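Local coordinates for tRNA(Ile2) 2-agmatinylcytidine synthetase TiaS (Archaeoglobus fulgidus, PDB 5XOB), which catalyses the ATP-dependent attachment of agmatine to the wobble cytidine of an isoleucine tRNA, so that the tRNA reads AUA instead of AUG, at residues Arg41-Asn46 / Ala151-Phe156; Val243-Thr248 / Arg402-Pro407. All blocks are in the same frame, centred on the assembly; numbering follows the deposited sequence.

Contact 1: residues Arg41-Asn46 / Ala151-Phe156; sequences RLIRLN and AELEDF
Ile43, on the strand that carries Arg41, and Ala151, the first residue past helix 141-150, are the nearest pair of CA atoms, 7.5 Å apart, a spacing that side chains bridge. Arg41 supplies the polar part. Its chain bends at chi3 (-55°), which places NE, and the guanidinium meets the carbonyl of Ala151 end-on, with both terminal nitrogens directed to one oxygen. Arg41 NH2 lies 2.9 Å from Ala151 O, in the carbonyl plane and on a lone pair, with an N-H...O angle of 149°. Arg41 NH1 reaches the same Ala151 O at 3.0 Å, tilted 21° from that plane. Because the oxygen sits almost in the guanidinium plane, the fork restrains the group's rotation, and NH2 gives a further hydrogen bond to Ala148 O, near the end of the helix. The cation thus sits at the carbonyl end of helix 141-150, where it probably offsets the helix dipole. An alanine in place of Arg41 would probably leave the carbonyls of Ala148 and Ala151 without this donor and the helix end less firmly tied to the strand.

The apolar part centres on Ile43 CD1, which is 4.0 Å from Ala151 CB and 4.2 Å from Leu153 CD1. Leu153 also slides past Arg41 in the opposite direction, its CG 3.9 Å from Arg41 NH1. Ile113 and Ala148 add to the packing around Ile43. An arginine on strand 35-44 thus bonds to backbone carbonyls at the C-terminal end of helix 141-150, joining the TCKD and FLD parts of TiaS.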
# COMPACT_ATOMS: atom_id res chain seq x y z
N ARG A 41 -0.36 13.04 -12.69
CA ARG A 41 -0.19 11.69 -12.18
C ARG A 41 0.54 11.76 -10.85
O ARG A 41 1.43 12.59 -10.68
CB ARG A 41 0.56 10.84 -13.20
CG ARG A 41 0.09 11.07 -14.64
CD ARG A 41 0.46 9.94 -15.57
NE ARG A 41 1.90 9.67 -15.53
CZ ARG A 41 2.48 8.52 -15.88
NH1 ARG A 41 1.76 7.50 -16.31
NH2 ARG A 41 3.80 8.40 -15.79
N LEU A 42 0.12 10.91 -9.91
CA LEU A 42 0.76 10.77 -8.61
C LEU A 42 1.35 9.36 -8.52
O LEU A 42 0.61 8.38 -8.40
CB LEU A 42 -0.25 10.99 -7.50
CG LEU A 42 0.25 11.25 -6.07
CD1 LEU A 42 -0.82 10.83 -5.08
CD2 LEU A 42 1.57 10.56 -5.73
N ILE A 43 2.67 9.28 -8.55
CA ILE A 43 3.40 8.01 -8.62
C ILE A 43 4.13 7.71 -7.31
O ILE A 43 5.13 8.34 -7.01
CB ILE A 43 4.44 8.06 -9.77
CG1 ILE A 43 3.78 8.43 -11.11
CG2 ILE A 43 5.20 6.74 -9.88
CD1 ILE A 43 2.68 7.50 -11.58
N ARG A 44 3.62 6.74 -6.54
CA ARG A 44 4.33 6.27 -5.34
C ARG A 44 5.49 5.34 -5.70
O ARG A 44 5.36 4.45 -6.55
CB ARG A 44 3.38 5.52 -4.40
CG ARG A 44 2.26 6.37 -3.84
CD ARG A 44 2.73 7.35 -2.77
NE ARG A 44 1.61 8.14 -2.28
CZ ARG A 44 1.71 9.17 -1.43
NH1 ARG A 44 2.88 9.56 -0.96
NH2 ARG A 44 0.59 9.80 -1.06
N LEU A 45 6.62 5.52 -5.01
CA LEU A 45 7.83 4.77 -5.30
C LEU A 45 8.07 3.74 -4.21
O LEU A 45 7.21 3.53 -3.36
CB LEU A 45 9.01 5.72 -5.42
CG LEU A 45 8.76 6.93 -6.33
CD1 LEU A 45 9.96 7.86 -6.27
CD2 LEU A 45 8.46 6.53 -7.76
N ASN A 46 9.23 3.07 -4.27
CA ASN A 46 9.58 2.05 -3.29
C ASN A 46 9.20 2.53 -1.90
O ASN A 46 9.81 3.46 -1.37
CB ASN A 46 11.07 1.72 -3.36
CG ASN A 46 11.43 0.49 -2.55
OD1 ASN A 46 10.73 0.13 -1.61
ND2 ASN A 46 12.52 -0.16 -2.92
N ALA A 151 6.82 6.22 -15.55
CA ALA A 151 6.00 5.13 -15.05
C ALA A 151 4.90 4.77 -16.03
O ALA A 151 4.10 5.63 -16.41
CB ALA A 151 5.40 5.50 -13.70
N GLU A 152 4.86 3.50 -16.45
CA GLU A 152 3.73 2.98 -17.21
C GLU A 152 2.69 2.42 -16.26
O GLU A 152 3.01 1.61 -15.39
CB GLU A 152 4.16 1.89 -18.20
CG GLU A 152 2.96 1.17 -18.82
CD GLU A 152 3.32 0.32 -20.02
OE1 GLU A 152 2.75 -0.79 -20.14
OE2 GLU A 152 4.15 0.76 -20.85
N LEU A 153 1.44 2.83 -16.45
CA LEU A 153 0.34 2.40 -15.60
C LEU A 153 -0.64 1.49 -16.35
O LEU A 153 -1.55 1.97 -17.04
CB LEU A 153 -0.40 3.62 -15.03
CG LEU A 153 0.41 4.59 -14.17
CD1 LEU A 153 -0.52 5.57 -13.47
CD2 LEU A 153 1.27 3.87 -13.14
N GLU A 154 -0.44 0.18 -16.21
CA GLU A 154 -1.37 -0.82 -16.74
C GLU A 154 -2.68 -0.72 -15.98
O GLU A 154 -3.75 -0.49 -16.56
CB GLU A 154 -0.78 -2.23 -16.59
CG GLU A 154 0.41 -2.52 -17.50
CD GLU A 154 0.04 -3.29 -18.76
OE1 GLU A 154 0.87 -4.11 -19.21
OE2 GLU A 154 -1.07 -3.08 -19.30
N ASP A 155 -2.58 -0.91 -14.68
CA ASP A 155 -3.66 -0.66 -13.76
C ASP A 155 -3.37 0.71 -13.13
O ASP A 155 -2.21 1.11 -13.01
CB ASP A 155 -3.68 -1.75 -12.68
CG ASP A 155 -4.98 -1.82 -11.93
OD1 ASP A 155 -6.01 -1.26 -12.39
OD2 ASP A 155 -4.98 -2.45 -10.85
N PHE A 156 -4.42 1.42 -12.77
CA PHE A 156 -4.29 2.69 -12.07
C PHE A 156 -5.55 2.92 -11.26
O PHE A 156 -6.58 2.28 -11.50
CB PHE A 156 -4.10 3.83 -13.07
CG PHE A 156 -5.24 4.00 -14.02
CD1 PHE A 156 -5.28 3.27 -15.20
CD2 PHE A 156 -6.28 4.86 -13.74
CE1 PHE A 156 -6.34 3.41 -16.09
CE2 PHE A 156 -7.35 5.01 -14.62
CZ PHE A 156 -7.37 4.28 -15.79

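Contact 2: residues Val243-Thr248 / Arg402-Pro407; sequences VTNHAT and RHLSKP
Ala247 and Thr248, at the end of a type II turn spanning Asn245 to Thr248, meet a type I turn running from Arg402 to Ser405. Ala247 N donates to His403 O at 3.0 Å, whereas the bond from Thr248 N to Leu404 O is weak. The turns come very close: the CA atoms of Ala247 and Lys406 are 4.0 Å apart, and Ala247 CB touches Pro407 CD at 3.6 Å.

Side chains fill in the rest of the contact. Asn245 CG sits between the backbone N and the carbonyl carbon (chi1 67°), and its amide crosses Leu404 obliquely: CG, OD1 and ND2 all lie about equally far from Leu404 CD2. Leu404 CD2 is nearer still to the backbone, 3.5 Å from Asn245 O. Lys406 CG is anti to the backbone N (chi1 -170°) and lies 3.5 Å from Ala247 O; the extended chain then leads away. His246 and His403 lie side by side, pointing the same way, with ring planes at 32° and His246 CD2 3.9 Å from His403 CB. Arg44 NE hydrogen-bonds to His246 NE2, while Arg44 N holds Asn245 OD1, so both polar ends face the neighbouring strand.

Segment 243-248 continues from strand 239-244, which lies between strands 35-44 and 157-163 in the eight-stranded sheet, and meets the loop between strands 392-395 and 416-417.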
# COMPACT_ATOMS: atom_id res chain seq x y z
N VAL A 243 -4.37 10.57 -11.56
CA VAL A 243 -4.29 9.15 -11.85
C VAL A 243 -3.06 8.65 -11.09
O VAL A 243 -1.99 9.26 -11.12
CB VAL A 243 -4.19 8.83 -13.35
CG1 VAL A 243 -5.31 9.52 -14.12
CG2 VAL A 243 -2.84 9.23 -13.92
N THR A 244 -3.23 7.53 -10.39
CA THR A 244 -2.23 7.08 -9.42
C THR A 244 -1.91 5.62 -9.65
O THR A 244 -2.68 4.90 -10.30
CB THR A 244 -2.74 7.24 -7.97
OG1 THR A 244 -3.73 6.24 -7.70
CG2 THR A 244 -3.36 8.61 -7.74
N ASN A 245 -0.77 5.17 -9.11
CA ASN A 245 -0.49 3.74 -9.02
C ASN A 245 -0.83 3.18 -7.64
O ASN A 245 -0.39 2.09 -7.27
CB ASN A 245 0.96 3.43 -9.43
CG ASN A 245 1.98 3.99 -8.47
OD1 ASN A 245 1.64 4.73 -7.54
ND2 ASN A 245 3.24 3.65 -8.70
N HIS A 246 -1.64 3.91 -6.88
CA HIS A 246 -2.19 3.40 -5.63
C HIS A 246 -3.03 2.18 -5.87
O HIS A 246 -3.74 2.09 -6.86
CB HIS A 246 -3.09 4.43 -4.98
CG HIS A 246 -2.36 5.61 -4.47
ND1 HIS A 246 -2.92 6.87 -4.40
CD2 HIS A 246 -1.09 5.74 -4.03
CE1 HIS A 246 -2.03 7.71 -3.91
NE2 HIS A 246 -0.91 7.05 -3.68
N ALA A 247 -2.96 1.25 -4.92
CA ALA A 247 -3.84 0.08 -4.92
C ALA A 247 -3.64 -0.85 -6.13
O ALA A 247 -4.59 -1.46 -6.62
CB ALA A 247 -5.30 0.52 -4.80
N THR A 248 -2.40 -0.97 -6.60
CA THR A 248 -2.09 -1.80 -7.76
C THR A 248 -1.09 -2.94 -7.50
O THR A 248 -0.85 -3.74 -8.40
CB THR A 248 -1.49 -0.94 -8.89
OG1 THR A 248 -0.36 -0.22 -8.38
CG2 THR A 248 -2.52 0.05 -9.43
N ARG A 402 -1.40 -0.03 3.07
CA ARG A 402 -0.31 0.81 2.58
C ARG A 402 -0.68 1.30 1.18
O ARG A 402 -1.39 0.62 0.46
CB ARG A 402 1.00 0.02 2.58
CG ARG A 402 1.36 -0.51 3.97
CD ARG A 402 2.78 -1.04 4.03
NE ARG A 402 3.78 0.02 3.93
CZ ARG A 402 5.07 -0.18 3.63
NH1 ARG A 402 5.55 -1.40 3.40
NH2 ARG A 402 5.90 0.87 3.57
N HIS A 403 -0.21 2.50 0.83
CA HIS A 403 -0.58 3.17 -0.44
C HIS A 403 -0.68 2.24 -1.66
O HIS A 403 -1.71 2.23 -2.36
CB HIS A 403 0.42 4.30 -0.75
CG HIS A 403 0.40 5.43 0.23
ND1 HIS A 403 -0.76 6.03 0.66
CD2 HIS A 403 1.41 6.10 0.86
CE1 HIS A 403 -0.48 7.00 1.52
NE2 HIS A 403 0.83 7.06 1.65
N LEU A 404 0.38 1.47 -1.90
CA LEU A 404 0.50 0.61 -3.09
C LEU A 404 -0.23 -0.74 -2.99
O LEU A 404 -0.41 -1.41 -4.01
CB LEU A 404 1.97 0.33 -3.39
CG LEU A 404 2.74 1.50 -3.97
CD1 LEU A 404 4.22 1.41 -3.65
CD2 LEU A 404 2.52 1.58 -5.48
N SER A 405 -0.61 -1.13 -1.78
CA SER A 405 -1.30 -2.40 -1.56
C SER A 405 -2.63 -2.48 -2.32
O SER A 405 -3.55 -1.70 -2.04
CB SER A 405 -1.58 -2.63 -0.07
OG SER A 405 -0.38 -2.74 0.68
N LYS A 406 -2.70 -3.41 -3.28
CA LYS A 406 -3.94 -3.76 -3.96
C LYS A 406 -4.92 -4.41 -2.97
O LYS A 406 -4.61 -5.45 -2.38
CB LYS A 406 -3.67 -4.71 -5.12
CG LYS A 406 -4.87 -4.93 -6.03
CD LYS A 406 -4.44 -5.57 -7.34
CE LYS A 406 -5.57 -5.61 -8.36
NZ LYS A 406 -5.11 -6.20 -9.65
N PRO A 407 -6.09 -3.79 -2.77
CA PRO A 407 -7.06 -4.32 -1.83
C PRO A 407 -7.86 -5.45 -2.46
O PRO A 407 -8.01 -5.50 -3.69
CB PRO A 407 -7.98 -3.12 -1.54
CG PRO A 407 -7.35 -1.94 -2.22
CD PRO A 407 -6.55 -2.51 -3.34

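Contact 2 is the more buried of the two, six of its nine touching residues being buried and its centre about 5 Å from that of the chain; contact 1 is partly buried, its centre about 12 Å from the chain centre. Both reach the same sheet, through neighbouring strands 35-44 and 239-244, and their centres are about 9 Å apart. Leu42 N to Val243 O, at 2.9 Å, is a probable hydrogen bond joining them. Their chemistry differs with place: contact 1 ties a strand to a helix end through a charged side chain and apolar packing, whereas contact 2 joins two turns largely through backbone polar groups.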